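Local coordinates for protein serpin (Taeniopygia guttata, PDB 5HGC) that binds cortisol and, as a serpin, probably inhibits serine proteases, at residues K202-Y207 / F273-I278; S277-Y282 / K320-V325. One frame throughout, in Å; residues are numbered along the deposited sequence.

Contact 1: K202-Y207 / F273-I278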
ATOM      1  N   LYS A 202       9.915 -18.305 -16.041  1.00 42.05           N
ATOM      2  CA  LYS A 202      10.127 -19.224 -14.972  1.00 48.38           C
ATOM      3  C   LYS A 202      10.280 -18.476 -13.648  1.00 48.42           C
ATOM      4  O   LYS A 202      10.913 -17.433 -13.596  1.00 59.29           O
ATOM      5  CB  LYS A 202      11.186 -20.283 -15.315  1.00 53.42           C
ATOM      6  CG  LYS A 202      10.512 -21.455 -16.072  1.00 66.57           C
ATOM      7  CD  LYS A 202      11.468 -22.490 -16.649  1.00 79.89           C
ATOM      8  CE  LYS A 202      11.862 -22.123 -18.079  1.00 87.25           C
ATOM      9  NZ  LYS A 202      13.326 -22.322 -18.297  1.00 87.97           N
ATOM     10  N   VAL A 203       9.636 -18.992 -12.607  1.00 44.71           N
ATOM     11  CA  VAL A 203       9.510 -18.335 -11.322  1.00 44.55           C
ATOM     12  C   VAL A 203       9.735 -19.421 -10.271  1.00 44.23           C
ATOM     13  O   VAL A 203       9.329 -20.556 -10.489  1.00 44.93           O
ATOM     14  CB  VAL A 203       8.097 -17.687 -11.198  1.00 42.79           C
ATOM     15  CG1 VAL A 203       7.022 -18.741 -10.983  1.00 40.59           C
ATOM     16  CG2 VAL A 203       8.046 -16.694 -10.057  1.00 49.22           C
ATOM     17  N   PRO A 204      10.416 -19.109  -9.155  1.00 41.06           N
ATOM     18  CA  PRO A 204      10.445 -20.159  -8.123  1.00 40.72           C
ATOM     19  C   PRO A 204       9.063 -20.280  -7.439  1.00 44.13           C
ATOM     20  O   PRO A 204       8.616 -19.371  -6.722  1.00 41.83           O
ATOM     21  CB  PRO A 204      11.560 -19.714  -7.149  1.00 41.24           C
ATOM     22  CG  PRO A 204      11.808 -18.270  -7.450  1.00 40.12           C
ATOM     23  CD  PRO A 204      11.329 -17.990  -8.864  1.00 39.13           C
ATOM     24  N   MET A 205       8.387 -21.395  -7.716  1.00 42.70           N
ATOM     25  CA  MET A 205       7.040 -21.657  -7.234  1.00 35.53           C
ATOM     26  C   MET A 205       7.108 -22.432  -5.917  1.00 34.54           C
ATOM     27  O   MET A 205       7.651 -23.530  -5.865  1.00 33.32           O
ATOM     28  CB  MET A 205       6.292 -22.417  -8.305  1.00 35.12           C
ATOM     29  CG  MET A 205       4.825 -22.592  -8.026  1.00 37.21           C
ATOM     30  SD  MET A 205       3.924 -21.055  -8.220  1.00 37.52           S
ATOM     31  CE  MET A 205       3.835 -20.722  -9.991  1.00 34.30           C
ATOM     32  N   MET A 206       6.633 -21.802  -4.837  1.00 31.91           N
ATOM     33  CA  MET A 206       6.665 -22.409  -3.516  1.00 30.49           C
ATOM     34  C   MET A 206       5.483 -23.337  -3.437  1.00 30.71           C
ATOM     35  O   MET A 206       4.551 -23.207  -4.247  1.00 32.34           O
ATOM     36  CB  MET A 206       6.545 -21.369  -2.432  1.00 29.17           C
ATOM     37  CG  MET A 206       7.469 -20.188  -2.599  1.00 32.52           C
ATOM     38  SD  MET A 206       7.348 -19.134  -1.141  1.00 35.27           S
ATOM     39  CE  MET A 206       5.857 -18.141  -1.407  1.00 28.43           C
ATOM     40  N   TYR A 207       5.535 -24.265  -2.477  1.00 29.59           N
ATOM     41  CA  TYR A 207       4.572 -25.341  -2.328  1.00 28.02           C
ATOM     42  C   TYR A 207       4.335 -25.610  -0.880  1.00 30.55           C
ATOM     43  O   TYR A 207       5.272 -25.679  -0.048  1.00 33.89           O
ATOM     44  CB  TYR A 207       5.045 -26.665  -2.989  1.00 29.53           C
ATOM     45  CG  TYR A 207       4.123 -27.818  -2.640  1.00 31.33           C
ATOM     46  CD1 TYR A 207       2.876 -27.945  -3.272  1.00 29.34           C
ATOM     47  CD2 TYR A 207       4.465 -28.764  -1.622  1.00 34.62           C
ATOM     48  CE1 TYR A 207       2.003 -28.966  -2.953  1.00 30.73           C
ATOM     49  CE2 TYR A 207       3.586 -29.805  -1.281  1.00 34.36           C
ATOM     50  CZ  TYR A 207       2.343 -29.899  -1.954  1.00 34.47           C
ATOM     51  OH  TYR A 207       1.401 -30.870  -1.609  1.00 30.27           O
ATOM     52  N   PHE A 273       2.486 -21.212  -4.889  1.00 28.35           N
ATOM     53  CA  PHE A 273       2.521 -19.751  -4.845  1.00 28.73           C
ATOM     54  C   PHE A 273       3.917 -19.251  -5.106  1.00 25.76           C
ATOM     55  O   PHE A 273       4.833 -19.775  -4.533  1.00 29.67           O
ATOM     56  CB  PHE A 273       1.992 -19.208  -3.521  1.00 26.66           C
ATOM     57  CG  PHE A 273       1.743 -17.740  -3.562  1.00 26.84           C
ATOM     58  CD1 PHE A 273       0.702 -17.229  -4.319  1.00 25.47           C
ATOM     59  CD2 PHE A 273       2.590 -16.860  -2.897  1.00 28.26           C
ATOM     60  CE1 PHE A 273       0.463 -15.870  -4.396  1.00 26.00           C
ATOM     61  CE2 PHE A 273       2.378 -15.473  -2.968  1.00 31.16           C
ATOM     62  CZ  PHE A 273       1.305 -14.975  -3.721  1.00 31.20           C
ATOM     63  N   PRO A 274       4.094 -18.260  -5.991  1.00 25.29           N
ATOM     64  CA  PRO A 274       5.491 -17.905  -6.328  1.00 27.98           C
ATOM     65  C   PRO A 274       6.307 -17.220  -5.170  1.00 32.41           C
ATOM     66  O   PRO A 274       5.743 -16.444  -4.405  1.00 30.76           O
ATOM     67  CB  PRO A 274       5.326 -16.952  -7.505  1.00 26.13           C
ATOM     68  CG  PRO A 274       3.967 -16.388  -7.376  1.00 26.68           C
ATOM     69  CD  PRO A 274       3.125 -17.473  -6.776  1.00 26.12           C
ATOM     70  N   LYS A 275       7.579 -17.597  -5.009  1.00 33.47           N
ATOM     71  CA  LYS A 275       8.563 -16.798  -4.306  1.00 33.65           C
ATOM     72  C   LYS A 275       8.956 -15.666  -5.237  1.00 33.56           C
ATOM     73  O   LYS A 275       9.481 -15.913  -6.305  1.00 39.38           O
ATOM     74  CB  LYS A 275       9.794 -17.627  -3.957  1.00 37.27           C
ATOM     75  CG  LYS A 275      10.955 -16.812  -3.389  1.00 40.69           C
ATOM     76  CD  LYS A 275      12.184 -17.651  -3.059  1.00 42.74           C
ATOM     77  CE  LYS A 275      13.468 -16.840  -3.227  1.00 45.59           C
ATOM     78  NZ  LYS A 275      14.623 -17.622  -2.725  1.00 46.09           N
ATOM     79  N   PHE A 276       8.715 -14.427  -4.818  1.00 33.00           N
ATOM     80  CA  PHE A 276       9.019 -13.242  -5.622  1.00 28.84           C
ATOM     81  C   PHE A 276       9.181 -11.929  -4.769  1.00 31.17           C
ATOM     82  O   PHE A 276       8.947 -11.903  -3.541  1.00 31.69           O
ATOM     83  CB  PHE A 276       7.926 -13.080  -6.671  1.00 25.23           C
ATOM     84  CG  PHE A 276       6.660 -12.474  -6.130  1.00 24.03           C
ATOM     85  CD1 PHE A 276       5.800 -13.227  -5.343  1.00 23.28           C
ATOM     86  CD2 PHE A 276       6.335 -11.126  -6.383  1.00 23.03           C
ATOM     87  CE1 PHE A 276       4.633 -12.681  -4.813  1.00 21.97           C
ATOM     88  CE2 PHE A 276       5.140 -10.580  -5.880  1.00 22.95           C
ATOM     89  CZ  PHE A 276       4.293 -11.355  -5.093  1.00 21.25           C
ATOM     90  N   SER A 277       9.563 -10.840  -5.445  1.00 33.48           N
ATOM     91  CA  SER A 277       9.730  -9.493  -4.840  1.00 31.44           C
ATOM     92  C   SER A 277       9.136  -8.560  -5.802  1.00 29.96           C
ATOM     93  O   SER A 277       9.263  -8.779  -7.003  1.00 28.98           O
ATOM     94  CB  SER A 277      11.202  -9.131  -4.749  1.00 29.02           C
ATOM     95  OG  SER A 277      11.836 -10.049  -3.891  1.00 32.61           O
ATOM     96  N   ILE A 278       8.530  -7.494  -5.305  1.00 30.30           N
ATOM     97  CA  ILE A 278       7.940  -6.498  -6.189  1.00 30.48           C
ATOM     98  C   ILE A 278       8.100  -5.035  -5.663  1.00 33.31           C
ATOM     99  O   ILE A 278       7.997  -4.825  -4.464  1.00 32.33           O
ATOM    100  CB  ILE A 278       6.475  -6.903  -6.544  1.00 28.85           C
ATOM    101  CG1 ILE A 278       5.994  -6.108  -7.781  1.00 32.23           C
ATOM    102  CG2 ILE A 278       5.570  -6.823  -5.317  1.00 25.52           C
ATOM    103  CD1 ILE A 278       4.569  -6.403  -8.215  1.00 37.08           C
TER
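Backbone polar groups of M206 and F273 meet in both directions, which identifies them as a hydrogen-bonded antiparallel pair: M206 N donates to F273 O at 2.7 Å and F273 N to M206 O at 2.9 Å. In both bonds the donor stands almost 40° above the acceptor's carbonyl plane, so neither lies on a lone pair, consistent with a distorted ladder. A third bond, from K275 N to P204 O (2.7 Å), carries the pairing to the point where strand 265-283 breaks. Between these bonds M205 and P274 form a non-hydrogen-bonded pair, a position where proline's missing N-H costs no cross-strand bond.

Apolar contacts divide between two faces. On that of M205 and P274, with M205 CG anti to the backbone N (chi1 -172°), the turn at chi2 (72°) sets SD 3.9 Å from P274 CD; V203 CG2 touches P274 CB at 3.7 Å. On that of M206 and F273, M206 CE reaches the edge of the phenyl ring, in its plane, 3.8 Å from CD2. M206 CG also meets K275 CB (3.7 Å), the two side chains crossing at about a right angle before the lysine leads away into solvent.

Outward, V203 and M205 bond through their backbones to R191 and E189 of strand 189-194, while F351 meets F273 edge-to-face. The arrangement corresponds to neighbouring strands of serpin β-sheet C, just before the chain passes into sheet A. With three backbone bonds and otherwise mainly apolar touching, the contact depends on main-chain pairing and shape fit, without any salt bridge between the segments.

Contact 2: S277-Y282 / K320-V325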
ATOM      1  N   SER A 277       9.563 -10.840  -5.445  1.00 33.48           N
ATOM      2  CA  SER A 277       9.730  -9.493  -4.840  1.00 31.44           C
ATOM      3  C   SER A 277       9.136  -8.560  -5.802  1.00 29.96           C
ATOM      4  O   SER A 277       9.263  -8.779  -7.003  1.00 28.98           O
ATOM      5  CB  SER A 277      11.202  -9.131  -4.749  1.00 29.02           C
ATOM      6  OG  SER A 277      11.836 -10.049  -3.891  1.00 32.61           O
ATOM      7  N   ILE A 278       8.530  -7.494  -5.305  1.00 30.30           N
ATOM      8  CA  ILE A 278       7.940  -6.498  -6.189  1.00 30.48           C
ATOM      9  C   ILE A 278       8.100  -5.035  -5.663  1.00 33.31           C
ATOM     10  O   ILE A 278       7.997  -4.825  -4.464  1.00 32.33           O
ATOM     11  CB  ILE A 278       6.475  -6.903  -6.544  1.00 28.85           C
ATOM     12  CG1 ILE A 278       5.994  -6.108  -7.781  1.00 32.23           C
ATOM     13  CG2 ILE A 278       5.570  -6.823  -5.317  1.00 25.52           C
ATOM     14  CD1 ILE A 278       4.569  -6.403  -8.215  1.00 37.08           C
ATOM     15  N   SER A 279       8.373  -4.067  -6.566  1.00 36.72           N
ATOM     16  CA  SER A 279       8.389  -2.609  -6.280  1.00 33.93           C
ATOM     17  C   SER A 279       7.319  -1.940  -7.076  1.00 33.06           C
ATOM     18  O   SER A 279       7.096  -2.285  -8.218  1.00 35.73           O
ATOM     19  CB  SER A 279       9.672  -1.932  -6.772  1.00 37.11           C
ATOM     20  OG  SER A 279      10.754  -2.208  -5.950  1.00 44.55           O
ATOM     21  N   GLY A 280       6.697  -0.930  -6.517  1.00 30.97           N
ATOM     22  CA  GLY A 280       5.947  -0.005  -7.337  1.00 34.32           C
ATOM     23  C   GLY A 280       6.499   1.377  -6.999  1.00 37.14           C
ATOM     24  O   GLY A 280       6.800   1.674  -5.819  1.00 34.48           O
ATOM     25  N   SER A 281       6.640   2.220  -8.017  1.00 35.72           N
ATOM     26  CA  SER A 281       7.253   3.531  -7.814  1.00 37.58           C
ATOM     27  C   SER A 281       6.500   4.521  -8.630  1.00 33.84           C
ATOM     28  O   SER A 281       6.562   4.455  -9.826  1.00 38.72           O
ATOM     29  CB  SER A 281       8.697   3.490  -8.261  1.00 37.17           C
ATOM     30  OG  SER A 281       9.386   4.519  -7.604  1.00 48.99           O
ATOM     31  N   TYR A 282       5.735   5.401  -8.021  1.00 32.69           N
ATOM     32  CA  TYR A 282       4.889   6.279  -8.834  1.00 36.42           C
ATOM     33  C   TYR A 282       4.932   7.757  -8.431  1.00 36.81           C
ATOM     34  O   TYR A 282       5.015   8.091  -7.258  1.00 36.99           O
ATOM     35  CB  TYR A 282       3.424   5.786  -8.859  1.00 39.60           C
ATOM     36  CG  TYR A 282       3.267   4.299  -9.005  1.00 42.60           C
ATOM     37  CD1 TYR A 282       3.142   3.731 -10.251  1.00 45.36           C
ATOM     38  CD2 TYR A 282       3.262   3.459  -7.885  1.00 44.38           C
ATOM     39  CE1 TYR A 282       3.009   2.367 -10.401  1.00 50.95           C
ATOM     40  CE2 TYR A 282       3.132   2.083  -8.020  1.00 50.26           C
ATOM     41  CZ  TYR A 282       3.001   1.541  -9.288  1.00 51.93           C
ATOM     42  OH  TYR A 282       2.905   0.180  -9.472  1.00 45.27           O
ATOM     43  N   LYS A 320       6.724   4.916  -3.076  1.00 27.22           N
ATOM     44  CA  LYS A 320       7.368   3.647  -3.446  1.00 28.44           C
ATOM     45  C   LYS A 320       7.057   2.575  -2.394  1.00 29.81           C
ATOM     46  O   LYS A 320       7.326   2.776  -1.193  1.00 31.22           O
ATOM     47  CB  LYS A 320       8.885   3.797  -3.674  1.00 31.34           C
ATOM     48  CG  LYS A 320       9.583   2.625  -4.376  1.00 36.06           C
ATOM     49  CD  LYS A 320      10.996   3.010  -4.787  1.00 40.83           C
ATOM     50  CE  LYS A 320      11.664   2.070  -5.813  1.00 42.73           C
ATOM     51  NZ  LYS A 320      12.491   0.915  -5.298  1.00 44.08           N
ATOM     52  N   ALA A 321       6.461   1.463  -2.838  1.00 26.19           N
ATOM     53  CA  ALA A 321       6.172   0.331  -1.945  1.00 25.53           C
ATOM     54  C   ALA A 321       6.977  -0.862  -2.398  1.00 26.43           C
ATOM     55  O   ALA A 321       7.159  -1.094  -3.574  1.00 27.54           O
ATOM     56  CB  ALA A 321       4.695  -0.015  -1.905  1.00 20.82           C
ATOM     57  N   SER A 322       7.432  -1.650  -1.448  1.00 26.91           N
ATOM     58  CA  SER A 322       8.293  -2.729  -1.763  1.00 26.76           C
ATOM     59  C   SER A 322       8.009  -3.930  -0.851  1.00 27.58           C
ATOM     60  O   SER A 322       7.779  -3.798   0.369  1.00 30.15           O
ATOM     61  CB  SER A 322       9.701  -2.207  -1.627  1.00 28.90           C
ATOM     62  OG  SER A 322      10.579  -3.146  -2.102  1.00 32.53           O
ATOM     63  N   LEU A 323       8.049  -5.111  -1.433  1.00 28.26           N
ATOM     64  CA  LEU A 323       7.596  -6.319  -0.738  1.00 27.74           C
ATOM     65  C   LEU A 323       8.445  -7.489  -1.137  1.00 26.09           C
ATOM     66  O   LEU A 323       8.694  -7.709  -2.316  1.00 27.53           O
ATOM     67  CB  LEU A 323       6.129  -6.602  -1.111  1.00 26.29           C
ATOM     68  CG  LEU A 323       5.530  -7.973  -0.719  1.00 28.24           C
ATOM     69  CD1 LEU A 323       5.273  -8.056   0.800  1.00 27.32           C
ATOM     70  CD2 LEU A 323       4.263  -8.319  -1.527  1.00 24.74           C
ATOM     71  N   ASP A 324       8.886  -8.256  -0.181  1.00 26.54           N
ATOM     72  CA  ASP A 324       9.401  -9.562  -0.528  1.00 29.44           C
ATOM     73  C   ASP A 324       8.466 -10.663  -0.021  1.00 32.96           C
ATOM     74  O   ASP A 324       7.868 -10.568   1.114  1.00 30.23           O
ATOM     75  CB  ASP A 324      10.787  -9.794   0.081  1.00 34.85           C
ATOM     76  CG  ASP A 324      11.829  -8.897  -0.502  1.00 39.24           C
ATOM     77  OD1 ASP A 324      11.808  -8.680  -1.732  1.00 37.95           O
ATOM     78  OD2 ASP A 324      12.661  -8.395   0.284  1.00 38.91           O
ATOM     79  N   VAL A 325       8.372 -11.712  -0.851  1.00 29.15           N
ATOM     80  CA  VAL A 325       7.633 -12.925  -0.522  1.00 26.93           C
ATOM     81  C   VAL A 325       8.529 -14.123  -0.705  1.00 30.42           C
ATOM     82  O   VAL A 325       9.098 -14.358  -1.812  1.00 30.89           O
ATOM     83  CB  VAL A 325       6.419 -13.072  -1.457  1.00 26.27           C
ATOM     84  CG1 VAL A 325       5.666 -14.394  -1.196  1.00 24.58           C
ATOM     85  CG2 VAL A 325       5.510 -11.858  -1.304  1.00 21.91           C
TER
HETATM   86  O   HOH W   1      11.833 -13.190  -2.686  1.00 36.72           O
HETATM   87  O   HOH W   2      12.918  -1.463  -3.398  1.00 44.30           O
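S277 OG donates to D324 OD1 at 2.6 Å, on the anti side and 33° out of the carboxylate plane, on the polar face of serpin β-sheet A, where 277-282 lies on s6A and 320-325 on s5A. On this face K320 stays extended to CE, so its methylenes run alongside S281 OG, 3.6 Å from CD, and the bend at chi4 (-91°) turns NZ toward S279.

The axes of segments 277-282 and 320-325 approach to 4.8 Å, their directions 178° apart. I278 with L323 and G280 with A321 are hydrogen-bonded antiparallel pairs, giving four N-to-O backbone bonds of 3.0 Å. On the buried face I278 CG2 packs loosely on L323 CB (4.2 Å), and F36 touches both of these side chains as well as A321.

Further out, Y174 OH bonds D324 OD2, fixing the carboxylate from its second oxygen. S322 also bonds through its backbone to V173 and F175, so strand 167-176 abuts 316-325 directly; this closed arrangement is consistent with a native serpin whose reactive-centre loop is not inserted between them. A water sits 3.2 Å from S322 OG, with weak bonds to S279 OG and K320 NZ.

How the contacts relate
Both contacts use strand 265-283, and they share S277 and I278, but lie on different parts of it. Contact 1, about 20 Å from the chain centre, is nonetheless mostly buried and joins sheet C strands through main-chain bonds and largely apolar side chains. Contact 2, about 9 Å from that centre, is only partly buried: one face is apolar, whereas the other bears serines, a lysine, an aspartate and waters. Its ladder is regular; that of contact 1 stops near the break at K275. V325 bridges the two, whose centres are about 15 Å apart: its N probably bonds F276 O (2.8 Å), and its CG1 packs on M206 CE.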